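Local coordinates for protein peptidase M28 (Shewanella amazonensis SB2B, PDB 3IIB) that binds zinc ions and probably works as a metallopeptidase of family M28 with carboxypeptidase or dipeptidase activity, at residues Q104-T109 with G165-I170; D118-E123 with A158-E163. All blocks are in the same frame, centred on the assembly; numbering follows the deposited sequence. Where two conformers were deposited one is given.

Contact 1. Residues Q104-T109 with G165-I170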
ATOM      1  N   GLN A 104     -23.358   0.064 -21.890  1.00 30.01           N
ATOM      2  CA  GLN A 104     -24.014   1.339 -21.541  1.00 29.83           C
ATOM      3  C   GLN A 104     -23.411   1.994 -20.290  1.00 29.62           C
ATOM      4  O   GLN A 104     -23.565   3.205 -20.083  1.00 31.62           O
ATOM      5  CB  GLN A 104     -25.505   1.115 -21.303  1.00 29.46           C
ATOM      6  N   GLY A 105     -22.725   1.185 -19.473  1.00 27.87           N
ATOM      7  CA  GLY A 105     -22.095   1.619 -18.224  1.00 25.15           C
ATOM      8  C   GLY A 105     -22.964   1.286 -17.024  1.00 20.90           C
ATOM      9  O   GLY A 105     -24.154   0.947 -17.180  1.00 27.47           O
ATOM     10  N   LEU A 106     -22.386   1.363 -15.836  1.00 18.34           N
ATOM     11  CA  LEU A 106     -23.128   1.091 -14.595  1.00 16.02           C
ATOM     12  C   LEU A 106     -22.962   2.181 -13.518  1.00 11.86           C
ATOM     13  O   LEU A 106     -21.884   2.340 -12.941  1.00 16.56           O
ATOM     14  CB  LEU A 106     -22.708  -0.234 -14.018  1.00 15.36           C
ATOM     15  CG  LEU A 106     -23.436  -0.776 -12.800  1.00 16.45           C
ATOM     16  CD1 LEU A 106     -24.953  -0.864 -13.063  1.00 28.91           C
ATOM     17  CD2 LEU A 106     -22.855  -2.152 -12.421  1.00 18.23           C
ATOM     18  N   SER A 107     -24.041   2.900 -13.254  1.00 10.54           N
ATOM     19  CA  SER A 107     -24.093   3.893 -12.179  0.60 10.96           C
ATOM     20  C   SER A 107     -25.360   3.577 -11.379  1.00 10.90           C
ATOM     21  O   SER A 107     -26.411   3.378 -11.970  1.00 13.31           O
ATOM     22  CB  SER A 107     -24.164   5.312 -12.746  0.60 11.39           C
ATOM     23  OG  SER A 107     -23.026   5.624 -13.541  0.60 10.24           O
ATOM     24  N   ALA A 108     -25.264   3.524 -10.055  1.00  7.01           N
ATOM     25  CA  ALA A 108     -26.380   3.089  -9.229  1.00  6.90           C
ATOM     26  C   ALA A 108     -26.191   3.513  -7.809  1.00  7.62           C
ATOM     27  O   ALA A 108     -25.051   3.651  -7.348  1.00  7.06           O
ATOM     28  CB  ALA A 108     -26.523   1.557  -9.268  1.00  6.42           C
ATOM     29  N   THR A 109     -27.312   3.654  -7.106  1.00  8.58           N
ATOM     30  CA  THR A 109     -27.319   3.841  -5.650  1.00  8.28           C
ATOM     31  C   THR A 109     -26.926   2.548  -4.972  1.00  8.69           C
ATOM     32  O   THR A 109     -27.315   1.458  -5.412  1.00  8.79           O
ATOM     33  CB  THR A 109     -28.717   4.262  -5.199  1.00  9.37           C
ATOM     34  OG1 THR A 109     -29.022   5.489  -5.862  1.00 10.21           O
ATOM     35  CG2 THR A 109     -28.817   4.433  -3.681  1.00  8.54           C
ATOM     36  N   GLY A 165     -32.171  -8.524  -6.425  1.00  6.67           N
ATOM     37  CA  GLY A 165     -32.392  -7.581  -7.511  1.00  5.80           C
ATOM     38  C   GLY A 165     -31.207  -6.691  -7.882  1.00  4.42           C
ATOM     39  O   GLY A 165     -31.300  -5.924  -8.831  1.00  6.47           O
ATOM     40  N   ALA A 166     -30.089  -6.819  -7.161  1.00  4.87           N
ATOM     41  CA  ALA A 166     -28.939  -5.971  -7.383  1.00  6.80           C
ATOM     42  C   ALA A 166     -28.431  -6.128  -8.800  1.00  8.31           C
ATOM     43  O   ALA A 166     -28.514  -7.211  -9.377  1.00  6.99           O
ATOM     44  CB  ALA A 166     -27.802  -6.269  -6.372  1.00  4.15           C
ATOM     45  N   VAL A 167     -27.943  -5.019  -9.356  1.00  6.13           N
ATOM     46  CA  VAL A 167     -27.350  -5.010 -10.679  1.00  6.70           C
ATOM     47  C   VAL A 167     -25.835  -5.107 -10.577  1.00  6.79           C
ATOM     48  O   VAL A 167     -25.159  -5.128 -11.601  1.00  7.68           O
ATOM     49  CB  VAL A 167     -27.749  -3.751 -11.459  1.00  8.97           C
ATOM     50  CG1 VAL A 167     -29.212  -3.805 -11.798  1.00 11.93           C
ATOM     51  CG2 VAL A 167     -27.422  -2.453 -10.671  1.00  7.07           C
ATOM     52  N   GLY A 168     -25.322  -5.125  -9.344  1.00  5.50           N
ATOM     53  CA  GLY A 168     -23.896  -5.247  -9.085  1.00  5.31           C
ATOM     54  C   GLY A 168     -23.595  -5.385  -7.611  1.00  6.29           C
ATOM     55  O   GLY A 168     -24.460  -5.141  -6.776  1.00  5.45           O
ATOM     56  N   ILE A 169     -22.341  -5.740  -7.281  1.00  6.27           N
ATOM     57  CA  ILE A 169     -21.917  -5.764  -5.897  1.00  4.14           C
ATOM     58  C   ILE A 169     -20.512  -5.186  -5.793  1.00  4.96           C
ATOM     59  O   ILE A 169     -19.648  -5.412  -6.658  1.00  3.98           O
ATOM     60  CB  ILE A 169     -21.989  -7.149  -5.290  1.00  5.25           C
ATOM     61  CG1 ILE A 169     -21.512  -7.153  -3.844  1.00  4.71           C
ATOM     62  CG2 ILE A 169     -21.162  -8.198  -6.093  1.00  4.19           C
ATOM     63  CD1 ILE A 169     -21.851  -8.479  -3.135  1.00  8.09           C
ATOM     64  N   ILE A 170     -20.319  -4.353  -4.763  1.00  5.87           N
ATOM     65  CA  ILE A 170     -18.978  -4.029  -4.304  1.00  4.79           C
ATOM     66  C   ILE A 170     -18.821  -4.546  -2.896  1.00  6.57           C
ATOM     67  O   ILE A 170     -19.761  -4.483  -2.104  1.00  4.61           O
ATOM     68  CB  ILE A 170     -18.654  -2.502  -4.335  1.00  8.28           C
ATOM     69  CG1 ILE A 170     -19.760  -1.683  -3.698  1.00  4.09           C
ATOM     70  CG2 ILE A 170     -18.378  -2.018  -5.820  1.00  7.27           C
ATOM     71  CD1 ILE A 170     -19.328  -0.199  -3.284  1.00  6.60           C
TER
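L106 lays one of its methyls against the side chain of V167, CD1 meeting CG2 at 3.8 Å, the closest approach between the two segments. The two side chains cross obliquely. L106 CG lies anti to the backbone N (chi1 -175°), which carries the isobutyl end from its own strand toward V167 and G168. Its second methyl, CD2, comes to 3.9 Å from V167 O, so one methyl of the leucine meets the side chain and the other the backbone. A108, two residues on and turned the same way, adds a looser contact, CB to V167 CG2 at 4.3 Å; S107 between them points away. V167 CG2 thus touches both L106 and A108. G168 suits this place, because a CB there would sit a tight 3.4 Å from L106 CD2. Side chains of two parallel strands, one strand apart in the sheet, meet here, V167 on the approach to strand 168-172. Strand 131-134 lies between, hydrogen-bonded on one edge by T109 with I131 and on the other by G168 with A132. On its other edge strand 106-113 is bonded to strand 220-242, with L106 paired to L223 and A108 to I221. With methyl groups the only side-chain atoms that meet, the contact is held by dispersion and the exclusion of water; its spacing is set by each strand's backbone bonds to the one between.

Contact 2. Residues D118-E123 with A158-E163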
ATOM      1  N   ASP A 118     -26.373 -10.632   6.366  1.00 10.31           N
ATOM      2  CA  ASP A 118     -27.324  -9.526   6.326  1.00 11.23           C
ATOM      3  C   ASP A 118     -27.890  -9.307   4.932  1.00  8.20           C
ATOM      4  O   ASP A 118     -29.084  -9.102   4.760  1.00 11.16           O
ATOM      5  CB  ASP A 118     -26.670  -8.259   6.872  1.00 13.03           C
ATOM      6  CG  ASP A 118     -26.426  -8.350   8.367  1.00 23.66           C
ATOM      7  OD1 ASP A 118     -27.347  -8.787   9.094  1.00 26.37           O
ATOM      8  OD2 ASP A 118     -25.327  -7.999   8.824  1.00 34.09           O
ATOM      9  N   LEU A 119     -27.033  -9.418   3.934  1.00  8.22           N
ATOM     10  CA  LEU A 119     -27.457  -9.329   2.543  1.00  7.81           C
ATOM     11  C   LEU A 119     -28.419 -10.471   2.207  1.00  9.10           C
ATOM     12  O   LEU A 119     -29.465 -10.253   1.585  1.00  6.48           O
ATOM     13  CB  LEU A 119     -26.237  -9.373   1.636  1.00  6.09           C
ATOM     14  CG  LEU A 119     -26.496  -9.458   0.149  1.00  6.04           C
ATOM     15  CD1 LEU A 119     -27.457  -8.331  -0.342  1.00  5.34           C
ATOM     16  CD2 LEU A 119     -25.139  -9.451  -0.595  1.00  5.16           C
ATOM     17  N   GLN A 120     -28.057 -11.678   2.646  1.00 11.57           N
ATOM     18  CA  GLN A 120     -28.899 -12.865   2.411  1.00 12.43           C
ATOM     19  C   GLN A 120     -30.281 -12.728   3.078  1.00 14.37           C
ATOM     20  O   GLN A 120     -31.274 -13.260   2.566  1.00 15.16           O
ATOM     21  CB  GLN A 120     -28.193 -14.138   2.888  1.00 11.52           C
ATOM     22  CG  GLN A 120     -27.044 -14.575   1.996  1.00 17.96           C
ATOM     23  CD  GLN A 120     -26.162 -15.658   2.596  1.00 22.14           C
ATOM     24  OE1 GLN A 120     -25.909 -15.679   3.808  1.00 25.44           O
ATOM     25  NE2 GLN A 120     -25.642 -16.546   1.732  1.00 20.52           N
ATOM     26  N   ASN A 121     -30.336 -12.023   4.208  1.00 14.36           N
ATOM     27  CA  ASN A 121     -31.586 -11.721   4.910  1.00 14.77           C
ATOM     28  C   ASN A 121     -32.427 -10.591   4.313  1.00 15.45           C
ATOM     29  O   ASN A 121     -33.561 -10.397   4.741  1.00 14.75           O
ATOM     30  CB  ASN A 121     -31.306 -11.342   6.366  1.00 14.32           C
ATOM     31  CG  ASN A 121     -30.728 -12.479   7.180  1.00 20.22           C
ATOM     32  OD1 ASN A 121     -30.793 -13.635   6.790  1.00 23.41           O
ATOM     33  ND2 ASN A 121     -30.152 -12.143   8.325  1.00 26.48           N
ATOM     34  N   ALA A 122     -31.903  -9.841   3.346  1.00 13.66           N
ATOM     35  CA  ALA A 122     -32.648  -8.726   2.779  1.00 12.88           C
ATOM     36  C   ALA A 122     -33.919  -9.221   2.094  1.00 13.02           C
ATOM     37  O   ALA A 122     -34.022 -10.379   1.724  1.00 13.17           O
ATOM     38  CB  ALA A 122     -31.766  -7.928   1.772  1.00 11.36           C
ATOM     39  N   GLU A 123     -34.877  -8.322   1.938  1.00 15.98           N
ATOM     40  CA  GLU A 123     -36.143  -8.662   1.333  1.00 18.82           C
ATOM     41  C   GLU A 123     -35.950  -8.779  -0.171  1.00 16.32           C
ATOM     42  O   GLU A 123     -35.239  -7.989  -0.763  1.00 12.25           O
ATOM     43  CB  GLU A 123     -37.171  -7.579   1.621  1.00 19.58           C
ATOM     44  CG  GLU A 123     -37.431  -7.312   3.100  1.00 28.58           C
ATOM     45  CD  GLU A 123     -38.521  -8.194   3.665  1.00 40.34           C
ATOM     46  OE1 GLU A 123     -38.212  -9.310   4.147  1.00 49.58           O
ATOM     47  OE2 GLU A 123     -39.691  -7.759   3.627  1.00 49.92           O
ATOM     48  N   ALA A 158     -22.058 -11.965  -4.841  1.00  5.68           N
ATOM     49  CA  ALA A 158     -22.706 -11.583  -6.091  1.00  5.79           C
ATOM     50  C   ALA A 158     -24.010 -12.382  -6.307  1.00  5.25           C
ATOM     51  O   ALA A 158     -25.013 -11.852  -6.824  1.00  6.21           O
ATOM     52  CB  ALA A 158     -21.724 -11.719  -7.304  1.00  6.52           C
ATOM     53  N   VAL A 159     -24.010 -13.641  -5.899  1.00  6.01           N
ATOM     54  CA  VAL A 159     -25.223 -14.441  -5.995  1.00  6.29           C
ATOM     55  C   VAL A 159     -26.317 -13.888  -5.070  1.00  6.00           C
ATOM     56  O   VAL A 159     -27.440 -13.616  -5.497  1.00  3.81           O
ATOM     57  CB  VAL A 159     -24.969 -15.902  -5.704  1.00  6.11           C
ATOM     58  CG1 VAL A 159     -26.333 -16.684  -5.609  1.00  5.44           C
ATOM     59  CG2 VAL A 159     -24.064 -16.505  -6.763  1.00  4.58           C
ATOM     60  N   ALA A 160     -25.967 -13.686  -3.806  1.00  5.00           N
ATOM     61  CA  ALA A 160     -26.944 -13.199  -2.830  1.00  6.68           C
ATOM     62  C   ALA A 160     -27.507 -11.826  -3.224  1.00  6.83           C
ATOM     63  O   ALA A 160     -28.699 -11.579  -3.064  1.00  5.98           O
ATOM     64  CB  ALA A 160     -26.307 -13.150  -1.423  1.00  7.32           C
ATOM     65  N   ALA A 161     -26.659 -10.947  -3.756  1.00  5.88           N
ATOM     66  CA  ALA A 161     -27.102  -9.630  -4.170  1.00  6.16           C
ATOM     67  C   ALA A 161     -28.033  -9.712  -5.377  1.00  5.26           C
ATOM     68  O   ALA A 161     -29.072  -9.082  -5.402  1.00  5.40           O
ATOM     69  CB  ALA A 161     -25.913  -8.733  -4.481  1.00  5.05           C
ATOM     70  N   ALA A 162     -27.669 -10.508  -6.380  1.00  6.06           N
ATOM     71  CA  ALA A 162     -28.544 -10.695  -7.568  1.00  7.19           C
ATOM     72  C   ALA A 162     -29.921 -11.249  -7.218  1.00  4.87           C
ATOM     73  O   ALA A 162     -30.925 -10.810  -7.795  1.00  5.67           O
ATOM     74  CB  ALA A 162     -27.890 -11.577  -8.636  1.00  5.27           C
ATOM     75  N   GLU A 163     -29.973 -12.150  -6.251  1.00  5.23           N
ATOM     76  CA  GLU A 163     -31.230 -12.705  -5.742  1.00  6.98           C
ATOM     77  C   GLU A 163     -32.175 -11.653  -5.216  1.00  6.83           C
ATOM     78  O   GLU A 163     -33.387 -11.824  -5.286  1.00  6.44           O
ATOM     79  CB  GLU A 163     -30.974 -13.786  -4.675  1.00  4.93           C
ATOM     80  CG  GLU A 163     -30.367 -15.016  -5.279  1.00  6.31           C
ATOM     81  CD  GLU A 163     -30.040 -16.091  -4.258  1.00 14.37           C
ATOM     82  OE1 GLU A 163     -29.645 -15.758  -3.109  1.00 18.20           O
ATOM     83  OE2 GLU A 163     -30.172 -17.278  -4.614  1.00 15.50           O
TER
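Two successive beta-alpha-beta crossovers place helices 116-120 and 145-163 side by side on one face of the sheet, and L119 and A160 carry most of their packing. A160 turns its CB toward the short helix, where it touches L119 CD2 at 4.0 Å and Q120 CG at 3.8 Å. Being so small, it lets the backbones come close, with Q120 CA and A160 CA 5.6 Å apart. The chi1 of L119, 173°, swings CG away from the backbone N and out alongside the longer helix: CD2 lies 3.8 Å from A161 N and 4.0 Å from A161 CB, while CD1 comes to 4.1 Å from A161 CA. Beyond the two helices L119 also packs on F113, L127 and I134, which makes it part of the layer between helix and sheet. An alanine in its place keeps nothing beyond CB and is likely to open a gap over A160 and A161, with I134 and F113 less well covered. K164, next in the chain after E163, gives hydrogen bonds from NZ to the carbonyl oxygens of Q120 and A122, and the backbone N of A122 donates to L119 O at 3.0 Å.

Overall arrangement
The contacts lie on the same side of the chain's centre, their own centres 14 Å apart, in a part of the fold well away from the zinc sites. Strand 106-113 leads into helix 116-120, then strand 131-134, helix 145-163 and strand 168-172, so contact 2 is nested within the loop that contact 1 closes. Contact 1 reaches across strand 131-134, whereas contact 2 packs the connecting helices together. They meet where I169 CD1 approaches L119 CD2 and A161 CB, and where A166 N probably bonds to A161 O, the 6→1 bond of the Schellman motif at G165. Both belong to a run of parallel strands and crossover helices within a mixed sheet, consistent with a protease-associated domain.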